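Local coordinates for uncharacterized protein (Brachypodium distachyon, PDB 4ME2) that belongs to the pentatricopeptide repeat proteins as a chloroplast THA8 protein built of helix-turn-helix repeats, and probably binds group II intron RNA, at residues L171-L174 / V175-L178; Q95-W98 / S99-L102; E144-I147 / E148-E151; A228-A231 / D232-A235; R208-A211 / K212-R216. All coordinates share one frame; numbering follows the deposited sequence.

Interaction 1 (L171-L174 / V175-L178); sequences LTRL and VRAL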
loop_
_atom_site.group_PDB
_atom_site.type_symbol
_atom_site.label_atom_id
_atom_site.label_comp_id
_atom_site.label_asym_id
_atom_site.label_seq_id
_atom_site.Cartn_x
_atom_site.Cartn_y
_atom_site.Cartn_z
ATOM N N LEU A 171 -2.155 9.501 -3.592
ATOM C CA LEU A 171 -0.937 8.868 -4.095
ATOM C C LEU A 171 0.293 9.430 -3.385
ATOM O O LEU A 171 1.225 8.688 -3.050
ATOM C CB LEU A 171 -0.809 9.055 -5.608
ATOM C CG LEU A 171 0.306 8.251 -6.280
ATOM C CD1 LEU A 171 -0.034 6.766 -6.297
ATOM C CD2 LEU A 171 0.569 8.767 -7.687
ATOM N N THR A 172 0.289 10.739 -3.141
ATOM C CA THR A 172 1.425 11.390 -2.492
ATOM C C THR A 172 1.529 10.962 -1.027
ATOM O O THR A 172 2.631 10.822 -0.490
ATOM C CB THR A 172 1.363 12.931 -2.622
ATOM O OG1 THR A 172 1.292 13.287 -4.011
ATOM C CG2 THR A 172 2.613 13.573 -2.021
ATOM N N ARG A 173 0.377 10.753 -0.391
ATOM C CA ARG A 173 0.326 10.245 0.979
ATOM C C ARG A 173 1.014 8.891 1.095
ATOM O O ARG A 173 1.775 8.661 2.036
ATOM C CB ARG A 173 -1.116 10.115 1.474
ATOM C CG ARG A 173 -1.752 11.428 1.897
ATOM C CD ARG A 173 -2.988 11.213 2.759
ATOM N NE ARG A 173 -2.672 10.722 4.102
ATOM C CZ ARG A 173 -2.173 11.470 5.084
ATOM N NH1 ARG A 173 -1.908 12.758 4.889
ATOM N NH2 ARG A 173 -1.926 10.924 6.269
ATOM N N LEU A 174 0.737 8.003 0.143
ATOM C CA LEU A 174 1.390 6.695 0.111
ATOM C C LEU A 174 2.900 6.840 -0.083
ATOM O O LEU A 174 3.692 6.187 0.608
ATOM C CB LEU A 174 0.779 5.808 -0.974
ATOM C CG LEU A 174 1.488 4.474 -1.234
ATOM C CD1 LEU A 174 1.532 3.599 0.013
ATOM C CD2 LEU A 174 0.806 3.729 -2.371
ATOM N N VAL A 175 3.302 7.711 -1.006
ATOM C CA VAL A 175 4.723 7.906 -1.291
ATOM C C VAL A 175 5.444 8.514 -0.077
ATOM O O VAL A 175 6.542 8.092 0.276
ATOM C CB VAL A 175 4.942 8.756 -2.567
ATOM C CG1 VAL A 175 6.391 9.198 -2.667
ATOM C CG2 VAL A 175 4.529 7.974 -3.810
ATOM N N ARG A 176 4.814 9.500 0.563
ATOM C CA ARG A 176 5.318 10.076 1.816
ATOM C C ARG A 176 5.522 8.997 2.876
ATOM O O ARG A 176 6.542 8.961 3.571
ATOM C CB ARG A 176 4.300 11.070 2.378
ATOM C CG ARG A 176 4.640 12.545 2.271
ATOM C CD ARG A 176 3.509 13.373 2.888
ATOM N NE ARG A 176 3.636 13.540 4.337
ATOM C CZ ARG A 176 2.778 14.217 5.097
ATOM N NH1 ARG A 176 1.713 14.791 4.555
ATOM N NH2 ARG A 176 2.978 14.316 6.402
ATOM N N ALA A 177 4.524 8.129 3.010
ATOM C CA ALA A 177 4.572 7.093 4.036
ATOM C C ALA A 177 5.708 6.122 3.746
ATOM O O ALA A 177 6.446 5.740 4.650
ATOM C CB ALA A 177 3.238 6.362 4.136
ATOM N N LEU A 178 5.863 5.744 2.480
ATOM C CA LEU A 178 6.916 4.799 2.107
ATOM C C LEU A 178 8.303 5.370 2.382
ATOM O O LEU A 178 9.164 4.689 2.936
ATOM C CB LEU A 178 6.792 4.400 0.637
ATOM C CG LEU A 178 5.596 3.510 0.292
ATOM C CD1 LEU A 178 5.368 3.462 -1.213
ATOM C CD2 LEU A 178 5.788 2.111 0.859
#
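Leu174 carries CG opposite its backbone N (chi1 173°), while Leu178, one turn on, sets CG opposite its carbonyl carbon (chi1 -70°), and these two settings bring the branched ends together at an oblique crossing. Leu178 CD1 lies 4.0 Å from Leu174 CG, and Leu178 CG also sits close against the carbonyl oxygen of Leu174, 3.3 Å from Leu174 O. That oxygen accepts the amide of Leu178, with Leu178 N 2.9 Å from Leu174 O. The same i to i+4 ladder joins Val175 to Leu171, Arg176 to Thr172 and Ala177 to Arg173, the straightest of the four being the nearly linear Arg176 N to Thr172 O. An alanine in place of Leu174 would probably leave Leu178 and Phe146 each without the leucine branch it packs on, CD1 for Leu178 and CD2 for Phe146. On the more open flank Arg173 and Arg176 both bend at chi3, and their like charges approach to 4.2 Å between Arg173 NH1 and Arg176 NH1, the guanidinium planes turned 70° apart. Thr172 OG1 turns back to the carbonyl of Val168. Helix 168-180 is packed on several flanks: Leu174 and Ala177 meet Val125 of helix 118-126, Leu171 and Leu174 meet Phe146 of helix 133-151, Val175 reaches Val190 of helix 184-197, and Thr172 lies on Tyr205 and Met206 of helix 204-216.

Interaction 2 (Q95-W98 / S99-L102); sequences QGHW and SLAL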
loop_
_atom_site.group_PDB
_atom_site.type_symbol
_atom_site.label_atom_id
_atom_site.label_comp_id
_atom_site.label_asym_id
_atom_site.label_seq_id
_atom_site.Cartn_x
_atom_site.Cartn_y
_atom_site.Cartn_z
ATOM N N GLN A 95 -5.827 -3.293 17.618
ATOM C CA GLN A 95 -5.160 -4.153 18.596
ATOM C C GLN A 95 -3.649 -4.235 18.370
ATOM O O GLN A 95 -2.920 -4.756 19.215
ATOM C CB GLN A 95 -5.783 -5.551 18.597
ATOM C CG GLN A 95 -7.222 -5.576 19.092
ATOM C CD GLN A 95 -7.829 -6.964 19.125
ATOM O OE1 GLN A 95 -9.050 -7.110 19.191
ATOM N NE2 GLN A 95 -6.990 -7.989 19.090
ATOM N N GLY A 96 -3.182 -3.712 17.240
ATOM C CA GLY A 96 -1.756 -3.725 16.915
ATOM C C GLY A 96 -1.260 -5.012 16.273
ATOM O O GLY A 96 -0.052 -5.232 16.175
ATOM N N HIS A 97 -2.184 -5.864 15.828
ATOM C CA HIS A 97 -1.809 -7.086 15.119
ATOM C C HIS A 97 -1.621 -6.775 13.665
ATOM O O HIS A 97 -2.455 -7.129 12.834
ATOM C CB HIS A 97 -2.862 -8.170 15.288
ATOM C CG HIS A 97 -3.091 -8.571 16.719
ATOM N ND1 HIS A 97 -2.135 -9.154 17.473
ATOM C CD2 HIS A 97 -4.208 -8.439 17.530
ATOM C CE1 HIS A 97 -2.625 -9.385 18.705
ATOM N NE2 HIS A 97 -3.894 -8.949 18.738
ATOM N N TRP A 98 -0.515 -6.113 13.355
ATOM C CA TRP A 98 -0.286 -5.562 12.021
ATOM C C TRP A 98 -0.266 -6.625 10.942
ATOM O O TRP A 98 -0.947 -6.486 9.917
ATOM C CB TRP A 98 0.972 -4.703 12.026
ATOM C CG TRP A 98 1.181 -3.990 10.733
ATOM C CD1 TRP A 98 0.680 -2.757 10.350
ATOM C CD2 TRP A 98 1.941 -4.476 9.596
ATOM N NE1 TRP A 98 1.081 -2.449 9.076
ATOM C CE2 TRP A 98 1.837 -3.449 8.563
ATOM C CE3 TRP A 98 2.668 -5.624 9.335
ATOM C CZ2 TRP A 98 2.451 -3.584 7.331
ATOM C CZ3 TRP A 98 3.289 -5.754 8.092
ATOM C CH2 TRP A 98 3.183 -4.754 7.111
ATOM N N SER A 99 0.479 -7.710 11.153
ATOM C CA SER A 99 0.560 -8.767 10.134
ATOM C C SER A 99 -0.803 -9.418 9.836
ATOM O O SER A 99 -1.093 -9.741 8.685
ATOM C CB SER A 99 1.605 -9.824 10.500
ATOM O OG SER A 99 1.142 -10.632 11.559
ATOM N N LEU A 100 -1.629 -9.597 10.870
ATOM C CA LEU A 100 -2.969 -10.164 10.706
ATOM C C LEU A 100 -3.883 -9.182 9.994
ATOM O O LEU A 100 -4.709 -9.590 9.182
ATOM C CB LEU A 100 -3.594 -10.543 12.049
ATOM C CG LEU A 100 -2.859 -11.611 12.862
ATOM C CD1 LEU A 100 -3.702 -12.019 14.062
ATOM C CD2 LEU A 100 -2.557 -12.819 11.997
ATOM N N ALA A 101 -3.738 -7.896 10.313
ATOM C CA ALA A 101 -4.548 -6.863 9.655
ATOM C C ALA A 101 -4.201 -6.784 8.172
ATOM O O ALA A 101 -5.087 -6.565 7.333
ATOM C CB ALA A 101 -4.368 -5.507 10.331
ATOM N N LEU A 102 -2.919 -6.958 7.854
ATOM C CA LEU A 102 -2.454 -6.955 6.462
ATOM C C LEU A 102 -3.032 -8.159 5.728
ATOM O O LEU A 102 -3.471 -8.046 4.585
ATOM C CB LEU A 102 -0.922 -7.015 6.393
ATOM C CG LEU A 102 -0.112 -6.269 5.320
ATOM C CD1 LEU A 102 1.098 -7.085 4.878
ATOM C CD2 LEU A 102 -0.910 -5.786 4.114
#
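A Schellman motif ends helix 82-94 and the next helix begins almost at once, a tight helix-to-helix turn in this helical-repeat protein, with His97 at the N-cap position of helix 98-109. Gly96 leaves the helical conformation with positive phi (84°); a side chain at this position would collide with the carbonyl oxygen of Gln95, so that glycine suits the turn. His97 is the centre of an inverse gamma turn, whose bond from Trp98 N to Gly96 O is weak at 3.0 Å. Beyond the turn regular helical bonding takes over: Ala101 N is 2.9 Å from His97 O, and Leu102 N is 2.9 Å from Trp98 O, each donor lying nearly on the line of the carbonyl bond it meets. The CB of His97 packs against the aliphatic side chain of Leu100, 4.1 Å from Leu100 CB, and Leu100 continues onto Leu56 of helix 47-59 and Leu92 of helix 82-94. Trp98 directs CG away from its own backbone N (chi1 -174°), which lays the indole beside Leu102, both side chains pointing the same way. Its indole NE1 donates to the carbonyl of Phe124, and the ring also packs on Ala135, Ala138 and Val139 of helix 133-151, joining the start of helix 98-109 to the helices that follow. Leu102 comes over one face of the indole toward its rim: Leu102 CG stands 4.0 Å above the ring plane, and Leu102 CD1 approaches Trp98 CH2 to 3.8 Å.

Interaction 3 (E144-I147 / E148-E151); sequences EAFI and EEKE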
loop_
_atom_site.group_PDB
_atom_site.type_symbol
_atom_site.label_atom_id
_atom_site.label_comp_id
_atom_site.label_asym_id
_atom_site.label_seq_id
_atom_site.Cartn_x
_atom_site.Cartn_y
_atom_site.Cartn_z
ATOM N N GLU A 144 3.873 -3.622 -4.730
ATOM C CA GLU A 144 3.803 -4.368 -5.987
ATOM C C GLU A 144 2.367 -4.771 -6.317
ATOM O O GLU A 144 1.960 -4.693 -7.475
ATOM C CB GLU A 144 4.708 -5.600 -5.958
ATOM C CG GLU A 144 6.188 -5.266 -5.896
ATOM C CD GLU A 144 6.650 -4.411 -7.057
ATOM O OE1 GLU A 144 6.426 -4.808 -8.222
ATOM O OE2 GLU A 144 7.246 -3.343 -6.809
ATOM N N ALA A 145 1.605 -5.175 -5.299
ATOM C CA ALA A 145 0.213 -5.594 -5.485
ATOM C C ALA A 145 -0.673 -4.427 -5.915
ATOM O O ALA A 145 -1.574 -4.600 -6.734
ATOM C CB ALA A 145 -0.332 -6.260 -4.224
ATOM N N PHE A 146 -0.401 -3.249 -5.366
ATOM C CA PHE A 146 -1.125 -2.040 -5.726
ATOM C C PHE A 146 -0.860 -1.691 -7.186
ATOM O O PHE A 146 -1.790 -1.433 -7.944
ATOM C CB PHE A 146 -0.711 -0.889 -4.803
ATOM C CG PHE A 146 -1.176 0.471 -5.260
ATOM C CD1 PHE A 146 -2.511 0.702 -5.594
ATOM C CD2 PHE A 146 -0.283 1.534 -5.321
ATOM C CE1 PHE A 146 -2.937 1.961 -5.998
ATOM C CE2 PHE A 146 -0.701 2.799 -5.717
ATOM C CZ PHE A 146 -2.030 3.010 -6.060
ATOM N N ILE A 147 0.409 -1.702 -7.580
ATOM C CA ILE A 147 0.761 -1.349 -8.955
ATOM C C ILE A 147 0.115 -2.333 -9.929
ATOM O O ILE A 147 -0.470 -1.925 -10.936
ATOM C CB ILE A 147 2.290 -1.243 -9.155
ATOM C CG1 ILE A 147 2.835 -0.069 -8.336
ATOM C CG2 ILE A 147 2.640 -1.055 -10.628
ATOM C CD1 ILE A 147 4.347 -0.016 -8.241
ATOM N N GLU A 148 0.196 -3.621 -9.599
ATOM C CA GLU A 148 -0.394 -4.671 -10.430
ATOM C C GLU A 148 -1.914 -4.541 -10.531
ATOM O O GLU A 148 -2.469 -4.591 -11.633
ATOM C CB GLU A 148 0.002 -6.065 -9.933
ATOM C CG GLU A 148 -0.794 -7.192 -10.588
ATOM C CD GLU A 148 -0.017 -8.492 -10.726
ATOM O OE1 GLU A 148 1.132 -8.571 -10.244
ATOM O OE2 GLU A 148 -0.562 -9.443 -11.336
ATOM N N GLU A 149 -2.592 -4.361 -9.398
ATOM C CA GLU A 149 -4.051 -4.265 -9.434
ATOM C C GLU A 149 -4.534 -3.081 -10.277
ATOM O O GLU A 149 -5.617 -3.129 -10.851
ATOM C CB GLU A 149 -4.669 -4.246 -8.028
ATOM C CG GLU A 149 -4.504 -2.942 -7.266
ATOM C CD GLU A 149 -4.799 -3.066 -5.780
ATOM O OE1 GLU A 149 -5.231 -4.145 -5.328
ATOM O OE2 GLU A 149 -4.606 -2.067 -5.062
ATOM N N LYS A 150 -3.724 -2.030 -10.368
ATOM C CA LYS A 150 -4.066 -0.887 -11.207
ATOM C C LYS A 150 -3.787 -1.188 -12.673
ATOM O O LYS A 150 -4.654 -1.015 -13.525
ATOM C CB LYS A 150 -3.283 0.354 -10.776
ATOM C CG LYS A 150 -3.524 0.782 -9.340
ATOM C CD LYS A 150 -4.887 1.426 -9.152
ATOM C CE LYS A 150 -4.961 2.766 -9.869
ATOM N NZ LYS A 150 -6.214 3.495 -9.535
ATOM N N GLU A 151 -2.575 -1.651 -12.959
ATOM C CA GLU A 151 -2.124 -1.801 -14.341
ATOM C C GLU A 151 -2.775 -2.971 -15.071
ATOM O O GLU A 151 -3.010 -2.900 -16.278
ATOM C CB GLU A 151 -0.600 -1.895 -14.398
ATOM C CG GLU A 151 0.085 -0.632 -13.906
ATOM C CD GLU A 151 1.581 -0.638 -14.138
ATOM O OE1 GLU A 151 2.174 0.461 -14.137
ATOM O OE2 GLU A 151 2.162 -1.729 -14.321
#
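Glu144 gives its carbonyl to the amide of Glu148 and its carboxylate to a salt bridge with Arg189. Ala145 O accepts Glu149 N at 2.9 Å. Phe146 meets two side chains: Glu149 OE2 stands in the ring plane at its edge, 3.5 Å from Phe146 CD1, with the carboxylate 84° from the ring, while Lys150 runs alongside with Lys150 CG 3.6 Å from Phe146 CE1. The glutamate reaches this edge because its CG sits between the backbone N and carbonyl carbon (chi1 74°), which directs the otherwise extended chain past the carbonyl of Phe146 to the ring edge. Tyr121 bonds Glu149 OE2 and Arg109 pairs with Glu149 OE1, so both carboxylate oxygens are held; a glutamine here would probably leave Arg109 without its opposite charge. Ile147 lies beside Glu151, Ile147 CG2 touching Glu151 CD at 3.7 Å, and its carbonyl takes the amide of Glu151 with a weak second bond from Lys150. Lys150 ends in a salt bridge to Glu166. Phe146 also meets Trp163 edge-to-face and faces helix 168-180: it belongs to the apolar side of an amphipathic helix in a stack of antiparallel helical hairpins, the pentatricopeptide-repeat architecture.

Interaction 4 (A228-A231 / D232-A235); sequences ADLA and DWEA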
loop_
_atom_site.group_PDB
_atom_site.type_symbol
_atom_site.label_atom_id
_atom_site.label_comp_id
_atom_site.label_asym_id
_atom_site.label_seq_id
_atom_site.Cartn_x
_atom_site.Cartn_y
_atom_site.Cartn_z
ATOM N N ALA A 228 15.917 15.656 -12.035
ATOM C CA ALA A 228 15.678 16.000 -13.436
ATOM C C ALA A 228 14.208 16.384 -13.658
ATOM O O ALA A 228 13.907 17.392 -14.301
ATOM C CB ALA A 228 16.083 14.842 -14.341
ATOM N N ASP A 229 13.297 15.587 -13.100
ATOM C CA ASP A 229 11.866 15.875 -13.197
ATOM C C ASP A 229 11.505 17.197 -12.513
ATOM O O ASP A 229 10.750 17.999 -13.064
ATOM C CB ASP A 229 11.040 14.731 -12.592
ATOM C CG ASP A 229 11.188 13.423 -13.353
ATOM O OD1 ASP A 229 11.651 13.441 -14.515
ATOM O OD2 ASP A 229 10.838 12.365 -12.782
ATOM N N LEU A 230 12.044 17.413 -11.315
ATOM C CA LEU A 230 11.852 18.668 -10.584
ATOM C C LEU A 230 12.380 19.866 -11.378
ATOM O O LEU A 230 11.702 20.894 -11.475
ATOM C CB LEU A 230 12.508 18.601 -9.201
ATOM C CG LEU A 230 12.467 19.871 -8.343
ATOM C CD1 LEU A 230 11.058 20.443 -8.238
ATOM C CD2 LEU A 230 13.045 19.604 -6.962
ATOM N N ALA A 231 13.573 19.725 -11.955
ATOM C CA ALA A 231 14.143 20.783 -12.797
ATOM C C ALA A 231 13.227 21.091 -13.980
ATOM O O ALA A 231 12.997 22.256 -14.309
ATOM C CB ALA A 231 15.540 20.409 -13.280
ATOM N N ASP A 232 12.704 20.036 -14.603
ATOM C CA ASP A 232 11.759 20.164 -15.705
ATOM C C ASP A 232 10.538 20.954 -15.236
ATOM O O ASP A 232 10.076 21.866 -15.921
ATOM C CB ASP A 232 11.356 18.777 -16.207
ATOM C CG ASP A 232 10.542 18.825 -17.487
ATOM O OD1 ASP A 232 11.141 18.670 -18.569
ATOM O OD2 ASP A 232 9.306 19.006 -17.417
ATOM N N TRP A 233 10.032 20.610 -14.053
ATOM C CA TRP A 233 8.917 21.341 -13.458
ATOM C C TRP A 233 9.265 22.792 -13.221
ATOM O O TRP A 233 8.509 23.683 -13.600
ATOM C CB TRP A 233 8.442 20.648 -12.180
ATOM C CG TRP A 233 7.218 21.265 -11.572
ATOM C CD1 TRP A 233 5.889 20.925 -11.796
ATOM C CD2 TRP A 233 7.178 22.367 -10.619
ATOM N NE1 TRP A 233 5.051 21.722 -11.061
ATOM C CE2 TRP A 233 5.761 22.610 -10.334
ATOM C CE3 TRP A 233 8.139 23.151 -9.996
ATOM C CZ2 TRP A 233 5.350 23.599 -9.457
ATOM C CZ3 TRP A 233 7.712 24.149 -9.113
ATOM C CH2 TRP A 233 6.351 24.366 -8.852
ATOM N N GLU A 234 10.423 23.048 -12.619
ATOM C CA GLU A 234 10.828 24.418 -12.304
ATOM C C GLU A 234 10.928 25.295 -13.554
ATOM O O GLU A 234 10.467 26.434 -13.553
ATOM C CB GLU A 234 12.146 24.431 -11.532
ATOM C CG GLU A 234 12.009 24.069 -10.064
ATOM C CD GLU A 234 13.353 23.871 -9.391
ATOM O OE1 GLU A 234 14.357 23.661 -10.106
ATOM O OE2 GLU A 234 13.407 23.922 -8.143
ATOM N N ALA A 235 11.512 24.754 -14.623
ATOM C CA ALA A 235 11.661 25.504 -15.875
ATOM C C ALA A 235 10.303 25.909 -16.459
ATOM O O ALA A 235 10.212 26.874 -17.224
ATOM C CB ALA A 235 12.474 24.712 -16.888
#
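Four successive i to i+4 bonds make residues 228-235 a regular alpha-helical run: Asp232, Trp233, Glu234 and Ala235 donate to the carbonyls of Ala228, Asp229, Leu230 and Ala231. The Glu234 N to Leu230 O bond is short, at 2.8 Å, and Ala235 N to Ala231 O measures 2.9 Å. Leu230 is the side chain that meets both neighbours one turn on. Its CD1 comes obliquely to the indole, 4.4 Å from Trp233 CE3, and the stem of Glu234 passes it at an angle, with Glu234 CG 4.2 Å from Leu230 CD1. Glu234 CG also lies in the indole plane at the ring edge, so leucine, glutamate stem and indole meet in one small cluster. Trp233 holds CG opposite its backbone N (chi1 -175°), carrying the ring off the helix toward Tyr207 and His237, whose rings it meets at about 55° and 50°. Asp229 turns to helix 184-197, where its OD2 is hydrogen-bonded to Tyr191 and forms a salt bridge with Arg196. Asp232 pairs instead with Arg236 further along its own helix. The chemistry is that of a terminal, largely exposed helix: Leu230 and Trp233 pack on helix 204-216 along one side, while the arginine partners, Arg196 for Asp229 and Arg236 for Asp232, probably balance the charge of the two aspartates.

Interaction 5 (R208-A211 / K212-R216); sequences RVMA and KGMKR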
loop_
_atom_site.group_PDB
_atom_site.type_symbol
_atom_site.label_atom_id
_atom_site.label_comp_id
_atom_site.label_asym_id
_atom_site.label_seq_id
_atom_site.Cartn_x
_atom_site.Cartn_y
_atom_site.Cartn_z
ATOM N N ARG A 208 9.658 17.035 -4.438
ATOM C CA ARG A 208 10.508 17.311 -3.291
ATOM C C ARG A 208 10.552 16.116 -2.343
ATOM O O ARG A 208 11.612 15.777 -1.822
ATOM C CB ARG A 208 10.043 18.567 -2.551
ATOM C CG ARG A 208 10.075 19.838 -3.392
ATOM C CD ARG A 208 9.751 21.063 -2.554
ATOM N NE ARG A 208 10.551 21.082 -1.330
ATOM C CZ ARG A 208 10.630 22.103 -0.482
ATOM N NH1 ARG A 208 9.956 23.227 -0.709
ATOM N NH2 ARG A 208 11.396 22.001 0.598
ATOM N N VAL A 209 9.397 15.487 -2.130
ATOM C CA VAL A 209 9.318 14.293 -1.290
ATOM C C VAL A 209 10.291 13.242 -1.814
ATOM O O VAL A 209 11.098 12.695 -1.057
ATOM C CB VAL A 209 7.890 13.701 -1.269
ATOM C CG1 VAL A 209 7.879 12.326 -0.611
ATOM C CG2 VAL A 209 6.934 14.638 -0.543
ATOM N N MET A 210 10.208 12.995 -3.116
ATOM C CA MET A 210 10.955 11.919 -3.758
ATOM C C MET A 210 12.444 12.231 -3.896
ATOM O O MET A 210 13.284 11.395 -3.564
ATOM C CB MET A 210 10.324 11.565 -5.105
ATOM C CG MET A 210 9.089 10.683 -4.976
ATOM S SD MET A 210 9.505 9.073 -4.271
ATOM C CE MET A 210 10.586 8.441 -5.552
ATOM N N ALA A 211 12.769 13.432 -4.365
ATOM C CA ALA A 211 14.174 13.807 -4.560
ATOM C C ALA A 211 14.975 13.726 -3.260
ATOM O O ALA A 211 16.067 13.154 -3.231
ATOM C CB ALA A 211 14.286 15.193 -5.186
ATOM N N LYS A 212 14.425 14.282 -2.183
ATOM C CA LYS A 212 15.090 14.273 -0.883
ATOM C C LYS A 212 15.053 12.875 -0.257
ATOM O O LYS A 212 16.003 12.450 0.406
ATOM C CB LYS A 212 14.462 15.324 0.048
ATOM C CG LYS A 212 14.373 16.722 -0.569
ATOM C CD LYS A 212 13.487 17.686 0.218
ATOM C CE LYS A 212 14.264 18.460 1.275
ATOM N NZ LYS A 212 13.545 19.699 1.693
ATOM N N GLY A 213 13.954 12.159 -0.485
ATOM C CA GLY A 213 13.808 10.800 0.027
ATOM C C GLY A 213 14.804 9.822 -0.580
ATOM O O GLY A 213 15.477 9.088 0.140
ATOM N N MET A 214 14.898 9.818 -1.905
ATOM C CA MET A 214 15.828 8.913 -2.584
ATOM C C MET A 214 17.265 9.170 -2.142
ATOM O O MET A 214 18.008 8.231 -1.857
ATOM C CB MET A 214 15.692 9.026 -4.099
ATOM C CG MET A 214 14.347 8.573 -4.646
ATOM S SD MET A 214 13.883 6.875 -4.249
ATOM C CE MET A 214 12.829 7.133 -2.816
ATOM N N LYS A 215 17.637 10.442 -2.060
ATOM C CA LYS A 215 18.995 10.807 -1.663
ATOM C C LYS A 215 19.292 10.321 -0.254
ATOM O O LYS A 215 20.283 9.630 -0.014
ATOM C CB LYS A 215 19.189 12.319 -1.761
ATOM C CG LYS A 215 20.566 12.789 -1.334
ATOM C CD LYS A 215 20.748 14.256 -1.671
ATOM C CE LYS A 215 22.220 14.608 -1.767
ATOM N NZ LYS A 215 22.408 15.905 -2.473
ATOM N N ARG A 216 18.407 10.674 0.674
ATOM C CA ARG A 216 18.556 10.318 2.078
ATOM C C ARG A 216 18.712 8.806 2.288
ATOM O O ARG A 216 19.454 8.366 3.160
ATOM C CB ARG A 216 17.359 10.865 2.872
ATOM C CG ARG A 216 17.481 10.794 4.387
ATOM C CD ARG A 216 16.305 11.478 5.081
ATOM N NE ARG A 216 15.037 10.826 4.769
ATOM C CZ ARG A 216 14.613 9.716 5.364
ATOM N NH1 ARG A 216 15.354 9.150 6.307
ATOM N NH2 ARG A 216 13.455 9.176 5.022
#
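Arg208 and Lys212, one turn apart, lie side by side and point the same way, yet both ends are donors: Lys212 NZ stands at the edge of the guanidinium, in its plane, 3.3 Å from Arg208 NH2. Neither group can accept a proton from the other, so this is no hydrogen bond but two like charges close together, and the closeness would probably be costly without screening by solvent or an anion. The backbone is better served. Lys212 N reaches Arg208 O at 3.2 Å, Gly213 N reaches Val209 O at 3.0 Å with a bent N-H...O angle of 141°, and Met214 N reaches Met210 O at 2.8 Å, nearly straight at 173°. Lys215 N to Ala211 O is a weak bond, and Arg216 N then donates to Lys212 O, so the carbonyls of residues 208-212 each receive an amide. The carbonyl oxygen of Arg208 is further flanked by the lysine stem, Lys212 CG lying 3.2 Å from Arg208 O. On the buried flank Met210 and Met214 run alongside each other. Both are bent at chi2 and chi3, which turns the methyl groups together: Met210 CE is 3.8 Å from Met214 CE. Met210 also packs on Ala187, Trp188 and Tyr191 of helix 184-197 and on Val226 of helix 220-236, and Met214 on Ala187 and Ala223. One face therefore carries apolar thioethers and the other bases, the amphipathic pattern of a helix in a pentatricopeptide-repeat stack.

How the interactions relate
From the N terminus the order is interaction 2, 3, 1, 5 and 4; each is local and ends before the next begins, so none nests or crosses. Only interaction 2 spans a loop, the turn from helix 82-94 to helix 98-109; the others lie within single helices. Interaction 3 touches interaction 1 where Phe146 of helix 133-151 packs on Leu171 and Leu174 of the following helix 168-180. Interaction 1 touches interaction 5 through Val175, on Val209 and Met210 of helix 204-216. Interaction 4, on the last helix, stays about 5 Å from interaction 5 at the nearest atoms, while interactions 2 and 4 lie on opposite sides of the chain's centre, their own centres about 40 Å apart.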